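PDB 4DUN: putative phenazine biosynthesis PhzC/PhzF protein from Clostridium difficile, which probably acts as an isomerase of the PhzF family, whose two-lobed fold resembles that of diaminopimelate epimerase, although its substrate is not known. Local coordinates for residues E5-D10 with S84-V89; A22-L27 with A80-N85; T179-N184 with P212-K217. All coordinates share one frame; numbering follows the deposited sequence.

Contact 1 of 3, residues E5-D10 with S84-V89; sequences EYYIVD and SNFIDV
Y7 and F86 meet as an offset stack, their ring centroids 4.8 Å apart and their planes inclined by 28°. The two side chains run past each other in opposite directions, Y7 coming from strand 4-11 and F86 from the segment 84-89. CE2 of Y7 lies over one face of the F86 ring, toward its rim, 3.5 Å from F86 CD2. CB of N85 lies against the other face, so the phenyl ring is held between it and Y7.

Tyrosine suits a place at the margin of the core, because its ring packs while its hydroxyl serves a polar group. The OH of Y7 donates to E5 OE2 at 2.8 Å, meeting the carboxylate on its anti side and 29° out of its plane. OE2 of E5 also accepts a hydrogen bond from a water, at 2.7 Å, and this water also donates to F86 O, at 3.2 Å, thus bridging the two segments. E5 reaches Y7 OH with a chain extended beyond CG (chi2 162°). The methyl CD1 of I87 approaches this carboxylate from the opposite direction, 3.5 Å from E5 OE2, and forms an apolar flank beside it.

Y7 also packs on V82 and V26, and I87 on V26, while F86 touches L253 of strand 244-259. This part of helix 73-87 thereby packs against strands 4-11, 20-27 and 244-259.

Contact 2 of 3, residues A22-L27 with A80-N85; sequences AGVCVL and AYVISN
A helix lying against a beta-sheet is the element formed here: helix 73-87, in the N-terminal lobe of a PhzF-type fold, meets strand 20-27 through V24, V26 and V82. V82 carries the helix side of the contact. It points at the strand from the place where the backbones are nearest, with CA of V24 and CA of V82 7.5 Å apart. CG2 of V82 goes to V24, lying 3.9 Å from V24 CB, and the two side chains slip past each other in opposite directions. CG1 of V82 goes to V26, which it meets tip to tip, 3.7 Å from V26 CG2.

With CG1 anti to the backbone N (chi1 168°), the fixed fork of V82 is turned so that CG1 points to V26 and CG2 to V24. V24 and V26, two residues apart on the strand, both point toward the helix, whereas C25 between them points the other way. Valine fits both partners: its branching at CB is well tolerated in a strand, and its short, compact side chain allows the helix to lie close. Every residue that touches is buried, and the meeting is wholly apolar.

Away from the strand, N85 ND2 donates to Y81 O at 2.9 Å, an N-H...O angle of 153°, while also lying over one face of the Y81 ring. Y81 O accepts N85 N as well, so this carbonyl is gripped twice.

The side chain of V24 is about 8 Å from that of E47, the predicted active-site residue. G23 bonds through its backbone to E47 on strand 47-54. V82 packs further on V9 of strand 4-11, while Y112 of strand 111-117 touches A80, Y81, S84 and N85.

Contact 3 of 3, residues T179-N184 with P212-K217; sequences TAQGSN and PYWSEK
One polar bond joins W214 to T179: W214 NE1 donates to T179 OG1 at 2.9 Å, with an N-H...O angle of 152°. The hydroxyl sits at the indole edge, 13° out of the ring plane. T179 is itself buried, and a small side chain with a hydroxyl fits there. The same OG1 also bonds to V188 O of the adjoining strand 187-193, so it is held by both the indole and the backbone.

Van der Waals packing makes up the rest. The benzo part of the indole is pressed against the strand: W214 CZ2 is 3.5 Å from A180 C, and W214 CH2 lies equally near Q181 N. The long side chain of Q181 crosses W214 obliquely. Its methylene CG is 3.5 Å from W214 CZ3; this aliphatic stem packs against the indole, and Q181 is itself exposed, as suits a residue that ends in an amide.

Aromatic backing comes from within helix 207-218, where Y213 CE2 is 3.7 Å above the W214 ring, over its centre. F187 also stacks on W214.

Over the short segments, helix 212-217 and strand 179-181 run roughly parallel, at 27°, with axes 10.8 Å apart. W214 spans this gap, touching also L150 of strand 147-150 and M223 of strand 222-227, so that helix 207-218 is laid over several strands.

In the fold
From the N terminus, strand 4-11 comes first, then strand 20-27, antiparallel beside it, and helix 73-87 then packs on both. Contact 2 closes the shorter loop, nested within that of contact 1; their second segments share S84 and N85, and their centres are about 4 Å apart. Y7 O and V24 N, 2.7 Å apart, probably form a hydrogen bond between the two strands. Contact 3 opens and closes later in the chain, fastening helix 207-218 to strand 176-181 across 27 intervening residues. Its centre is about 32 Å from that of contact 2, on the opposite side of the chain's centre. Contacts 1 and 2 thus belong to one lobe and contact 3 to the other.

Contact 1 of 3, residues E5-D10 with S84-V89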
# COMPACT_ATOMS: atom_id res chain seq x y z
N GLU A 5 -12.87 14.61 6.07
CA GLU A 5 -12.03 14.16 7.19
C GLU A 5 -11.51 12.76 6.89
O GLU A 5 -12.25 11.92 6.38
CB GLU A 5 -12.79 14.16 8.52
CG GLU A 5 -13.40 15.48 8.94
CD GLU A 5 -14.48 15.27 9.99
OE1 GLU A 5 -15.68 15.39 9.65
OE2 GLU A 5 -14.12 14.88 11.12
N TYR A 6 -10.23 12.52 7.19
CA TYR A 6 -9.61 11.23 6.86
C TYR A 6 -8.75 10.76 8.02
O TYR A 6 -8.05 11.56 8.66
CB TYR A 6 -8.80 11.34 5.54
CG TYR A 6 -8.12 10.04 5.18
CD1 TYR A 6 -8.86 8.91 4.85
CD2 TYR A 6 -6.74 9.90 5.28
CE1 TYR A 6 -8.25 7.68 4.61
CE2 TYR A 6 -6.11 8.68 5.04
CZ TYR A 6 -6.88 7.57 4.71
OH TYR A 6 -6.28 6.36 4.46
N TYR A 7 -8.86 9.46 8.33
CA TYR A 7 -8.21 8.82 9.46
C TYR A 7 -7.61 7.50 9.06
O TYR A 7 -8.22 6.76 8.28
CB TYR A 7 -9.26 8.53 10.58
CG TYR A 7 -10.08 9.73 11.01
CD1 TYR A 7 -11.22 10.11 10.31
CD2 TYR A 7 -9.72 10.47 12.13
CE1 TYR A 7 -11.96 11.23 10.69
CE2 TYR A 7 -10.46 11.58 12.53
CZ TYR A 7 -11.59 11.96 11.81
OH TYR A 7 -12.31 13.05 12.22
N ILE A 8 -6.45 7.17 9.63
CA ILE A 8 -5.83 5.85 9.49
C ILE A 8 -5.90 5.23 10.87
O ILE A 8 -5.37 5.79 11.82
CB ILE A 8 -4.39 5.84 8.93
CG1 ILE A 8 -4.33 6.46 7.52
CG2 ILE A 8 -3.86 4.38 8.94
CD1 ILE A 8 -2.89 6.73 7.00
N VAL A 9 -6.59 4.09 10.98
CA VAL A 9 -6.86 3.43 12.26
C VAL A 9 -6.44 1.97 12.20
O VAL A 9 -6.75 1.29 11.21
CB VAL A 9 -8.40 3.53 12.56
CG1 VAL A 9 -8.81 2.74 13.81
CG2 VAL A 9 -8.85 4.99 12.67
N ASP A 10 -5.82 1.48 13.29
CA ASP A 10 -5.45 0.07 13.44
C ASP A 10 -6.54 -0.64 14.25
O ASP A 10 -6.75 -0.29 15.41
CB ASP A 10 -4.07 -0.06 14.14
CG ASP A 10 -2.93 0.55 13.34
OD1 ASP A 10 -3.12 0.77 12.11
OD2 ASP A 10 -1.88 0.84 13.93
N SER A 84 -17.36 7.30 17.14
CA SER A 84 -17.44 7.53 18.59
C SER A 84 -16.31 8.39 19.16
O SER A 84 -16.49 8.97 20.21
CB SER A 84 -17.51 6.20 19.35
OG SER A 84 -18.06 6.43 20.63
N ASN A 85 -15.16 8.50 18.48
CA ASN A 85 -14.10 9.35 18.99
C ASN A 85 -14.13 10.77 18.40
O ASN A 85 -13.61 11.69 19.06
CB ASN A 85 -12.71 8.74 18.72
CG ASN A 85 -12.33 7.70 19.74
OD1 ASN A 85 -11.56 7.97 20.66
ND2 ASN A 85 -12.87 6.49 19.58
N PHE A 86 -14.71 10.95 17.19
CA PHE A 86 -14.63 12.26 16.53
C PHE A 86 -15.93 12.85 16.00
O PHE A 86 -16.01 14.08 15.85
CB PHE A 86 -13.65 12.16 15.34
CG PHE A 86 -12.27 11.72 15.76
CD1 PHE A 86 -11.40 12.60 16.40
CD2 PHE A 86 -11.86 10.41 15.57
CE1 PHE A 86 -10.15 12.18 16.84
CE2 PHE A 86 -10.59 9.99 15.99
CZ PHE A 86 -9.75 10.88 16.64
N ILE A 87 -16.91 12.03 15.64
CA ILE A 87 -18.11 12.50 14.94
C ILE A 87 -19.27 12.71 15.89
O ILE A 87 -19.84 13.80 15.92
CB ILE A 87 -18.46 11.52 13.77
CG1 ILE A 87 -17.22 11.18 12.88
CG2 ILE A 87 -19.68 11.99 12.97
CD1 ILE A 87 -16.33 12.38 12.29
N ASP A 88 -19.63 11.66 16.64
CA ASP A 88 -20.65 11.67 17.68
C ASP A 88 -19.95 11.18 18.91
O ASP A 88 -20.01 10.00 19.24
CB ASP A 88 -21.85 10.80 17.28
CG ASP A 88 -23.08 10.94 18.18
OD1 ASP A 88 -23.01 11.69 19.19
OD2 ASP A 88 -24.09 10.27 17.91
N VAL A 89 -19.18 12.09 19.54
CA VAL A 89 -18.26 11.77 20.63
C VAL A 89 -18.94 10.99 21.76
O VAL A 89 -19.90 11.47 22.37
CB VAL A 89 -17.49 13.01 21.17
CG1 VAL A 89 -16.51 12.61 22.27
CG2 VAL A 89 -16.75 13.71 20.04
O HOH W 1 -14.96 15.88 13.44

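Contact 2 of 3, residues A22-L27 with A80-N85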
# COMPACT_ATOMS: atom_id res chain seq x y z
N ALA A 22 -6.83 0.35 8.47
CA ALA A 22 -7.84 0.82 7.51
C ALA A 22 -7.81 2.33 7.40
O ALA A 22 -7.52 3.02 8.38
CB ALA A 22 -9.24 0.37 7.93
N GLY A 23 -8.12 2.83 6.21
CA GLY A 23 -8.37 4.25 6.00
C GLY A 23 -9.85 4.44 6.28
O GLY A 23 -10.65 3.53 6.05
N VAL A 24 -10.25 5.58 6.86
CA VAL A 24 -11.65 5.89 7.15
C VAL A 24 -11.90 7.32 6.68
O VAL A 24 -11.34 8.25 7.26
CB VAL A 24 -12.08 5.71 8.65
CG1 VAL A 24 -13.58 6.02 8.82
CG2 VAL A 24 -11.76 4.31 9.18
N CYS A 25 -12.75 7.48 5.66
CA CYS A 25 -13.07 8.78 5.08
C CYS A 25 -14.52 9.16 5.45
O CYS A 25 -15.44 8.42 5.10
CB CYS A 25 -12.86 8.73 3.58
SG CYS A 25 -13.20 10.28 2.73
N VAL A 26 -14.70 10.27 6.21
CA VAL A 26 -16.01 10.69 6.71
C VAL A 26 -16.50 11.83 5.83
O VAL A 26 -15.84 12.87 5.73
CB VAL A 26 -16.02 11.05 8.22
CG1 VAL A 26 -17.45 11.39 8.69
CG2 VAL A 26 -15.42 9.93 9.07
N LEU A 27 -17.65 11.61 5.17
CA LEU A 27 -18.22 12.57 4.22
C LEU A 27 -19.52 13.19 4.70
O LEU A 27 -20.38 12.49 5.23
CB LEU A 27 -18.51 11.88 2.88
CG LEU A 27 -17.36 11.16 2.16
CD1 LEU A 27 -17.91 10.11 1.21
CD2 LEU A 27 -16.54 12.14 1.38
N ALA A 80 -16.38 2.59 13.30
CA ALA A 80 -17.10 2.83 14.56
C ALA A 80 -16.20 3.60 15.53
O ALA A 80 -16.68 4.52 16.18
CB ALA A 80 -17.54 1.51 15.19
N TYR A 81 -14.90 3.26 15.58
CA TYR A 81 -13.92 3.97 16.42
C TYR A 81 -13.90 5.46 16.02
O TYR A 81 -13.99 6.34 16.88
CB TYR A 81 -12.52 3.32 16.29
CG TYR A 81 -11.41 4.18 16.86
CD1 TYR A 81 -11.01 4.05 18.19
CD2 TYR A 81 -10.78 5.15 16.08
CE1 TYR A 81 -9.99 4.84 18.72
CE2 TYR A 81 -9.79 5.98 16.62
CZ TYR A 81 -9.39 5.81 17.93
OH TYR A 81 -8.40 6.61 18.45
N VAL A 82 -13.85 5.73 14.71
CA VAL A 82 -13.83 7.10 14.22
C VAL A 82 -15.12 7.85 14.62
O VAL A 82 -15.03 8.97 15.11
CB VAL A 82 -13.58 7.15 12.69
CG1 VAL A 82 -13.84 8.55 12.13
CG2 VAL A 82 -12.15 6.71 12.38
N ILE A 83 -16.31 7.22 14.42
CA ILE A 83 -17.60 7.84 14.75
C ILE A 83 -17.64 8.25 16.24
O ILE A 83 -17.93 9.42 16.54
CB ILE A 83 -18.80 6.90 14.38
CG1 ILE A 83 -18.91 6.65 12.84
CG2 ILE A 83 -20.14 7.41 14.96
CD1 ILE A 83 -19.10 7.96 11.89
N SER A 84 -17.36 7.30 17.14
CA SER A 84 -17.44 7.53 18.59
C SER A 84 -16.31 8.39 19.16
O SER A 84 -16.49 8.97 20.21
CB SER A 84 -17.51 6.20 19.35
OG SER A 84 -18.06 6.43 20.63
N ASN A 85 -15.16 8.50 18.48
CA ASN A 85 -14.10 9.35 18.99
C ASN A 85 -14.13 10.77 18.40
O ASN A 85 -13.61 11.69 19.06
CB ASN A 85 -12.71 8.74 18.72
CG ASN A 85 -12.33 7.70 19.74
OD1 ASN A 85 -11.56 7.97 20.66
ND2 ASN A 85 -12.87 6.49 19.58

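Contact 3 of 3, residues T179-N184 with P212-K217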
# COMPACT_ATOMS: atom_id res chain seq x y z
N THR A 179 -4.94 -23.14 13.35
CA THR A 179 -5.30 -22.78 14.73
C THR A 179 -4.69 -23.75 15.73
O THR A 179 -4.41 -24.89 15.37
CB THR A 179 -6.86 -22.70 14.87
OG1 THR A 179 -7.20 -22.16 16.14
CG2 THR A 179 -7.54 -24.06 14.71
N ALA A 180 -4.48 -23.30 16.98
CA ALA A 180 -3.97 -24.16 18.07
C ALA A 180 -4.29 -23.50 19.39
O ALA A 180 -4.72 -22.34 19.40
CB ALA A 180 -2.46 -24.36 17.93
N GLN A 181 -4.10 -24.21 20.52
CA GLN A 181 -4.27 -23.58 21.83
C GLN A 181 -3.17 -22.53 22.02
O GLN A 181 -2.06 -22.71 21.51
CB GLN A 181 -4.18 -24.62 22.95
CG GLN A 181 -5.51 -25.22 23.35
CD GLN A 181 -5.36 -26.10 24.55
OE1 GLN A 181 -5.31 -25.63 25.70
NE2 GLN A 181 -5.29 -27.39 24.32
N GLY A 182 -3.46 -21.45 22.73
CA GLY A 182 -2.46 -20.40 22.94
C GLY A 182 -1.61 -20.56 24.18
O GLY A 182 -2.01 -21.24 25.14
N SER A 183 -0.43 -19.90 24.19
CA SER A 183 0.50 -19.88 25.32
C SER A 183 0.04 -18.83 26.35
O SER A 183 0.04 -19.11 27.54
CB SER A 183 1.91 -19.55 24.84
OG SER A 183 1.94 -18.26 24.24
N ASN A 184 -0.31 -17.63 25.86
CA ASN A 184 -0.73 -16.46 26.64
C ASN A 184 -2.24 -16.19 26.45
O ASN A 184 -2.81 -15.38 27.17
CB ASN A 184 0.10 -15.24 26.16
CG ASN A 184 -0.05 -14.00 27.01
OD1 ASN A 184 0.43 -13.93 28.15
ND2 ASN A 184 -0.73 -13.00 26.47
N PRO A 212 -17.09 -21.27 18.64
CA PRO A 212 -17.80 -22.50 19.07
C PRO A 212 -16.85 -23.69 19.16
O PRO A 212 -16.98 -24.50 20.08
CB PRO A 212 -18.87 -22.72 17.99
CG PRO A 212 -18.40 -21.93 16.80
CD PRO A 212 -17.69 -20.74 17.40
N TYR A 213 -15.89 -23.78 18.24
CA TYR A 213 -14.96 -24.90 18.30
C TYR A 213 -14.07 -24.93 19.54
O TYR A 213 -13.99 -25.96 20.21
CB TYR A 213 -14.06 -24.94 17.05
CG TYR A 213 -13.00 -26.00 17.20
CD1 TYR A 213 -13.29 -27.33 16.95
CD2 TYR A 213 -11.74 -25.68 17.66
CE1 TYR A 213 -12.32 -28.31 17.12
CE2 TYR A 213 -10.78 -26.64 17.83
CZ TYR A 213 -11.07 -27.96 17.56
OH TYR A 213 -10.09 -28.91 17.75
N TRP A 214 -13.46 -23.81 19.90
CA TRP A 214 -12.62 -23.76 21.10
C TRP A 214 -13.45 -23.70 22.37
O TRP A 214 -13.01 -24.22 23.41
CB TRP A 214 -11.60 -22.62 21.01
CG TRP A 214 -10.49 -22.92 20.04
CD1 TRP A 214 -10.29 -22.34 18.82
CD2 TRP A 214 -9.46 -23.91 20.19
NE1 TRP A 214 -9.16 -22.86 18.23
CE2 TRP A 214 -8.65 -23.85 19.04
CE3 TRP A 214 -9.14 -24.83 21.20
CZ2 TRP A 214 -7.55 -24.68 18.86
CZ3 TRP A 214 -8.05 -25.66 21.02
CH2 TRP A 214 -7.25 -25.56 19.87
N SER A 215 -14.67 -23.11 22.31
CA SER A 215 -15.58 -23.11 23.46
C SER A 215 -15.87 -24.54 23.93
O SER A 215 -15.83 -24.79 25.14
CB SER A 215 -16.89 -22.41 23.13
OG SER A 215 -17.78 -22.51 24.23
N GLU A 216 -16.14 -25.46 22.99
CA GLU A 216 -16.43 -26.87 23.27
C GLU A 216 -15.17 -27.59 23.80
O GLU A 216 -15.26 -28.33 24.79
CB GLU A 216 -16.98 -27.56 22.01
CG GLU A 216 -17.36 -29.03 22.18
CD GLU A 216 -18.32 -29.36 23.31
OE1 GLU A 216 -18.03 -30.33 24.06
OE2 GLU A 216 -19.35 -28.67 23.46
N LYS A 217 -14.02 -27.38 23.15
CA LYS A 217 -12.74 -28.01 23.52
C LYS A 217 -12.22 -27.57 24.89
O LYS A 217 -11.68 -28.40 25.62
CB LYS A 217 -11.66 -27.71 22.45
CG LYS A 217 -11.85 -28.47 21.13
CD LYS A 217 -11.46 -29.96 21.25
CE LYS A 217 -12.01 -30.80 20.12
NZ LYS A 217 -11.64 -32.23 20.25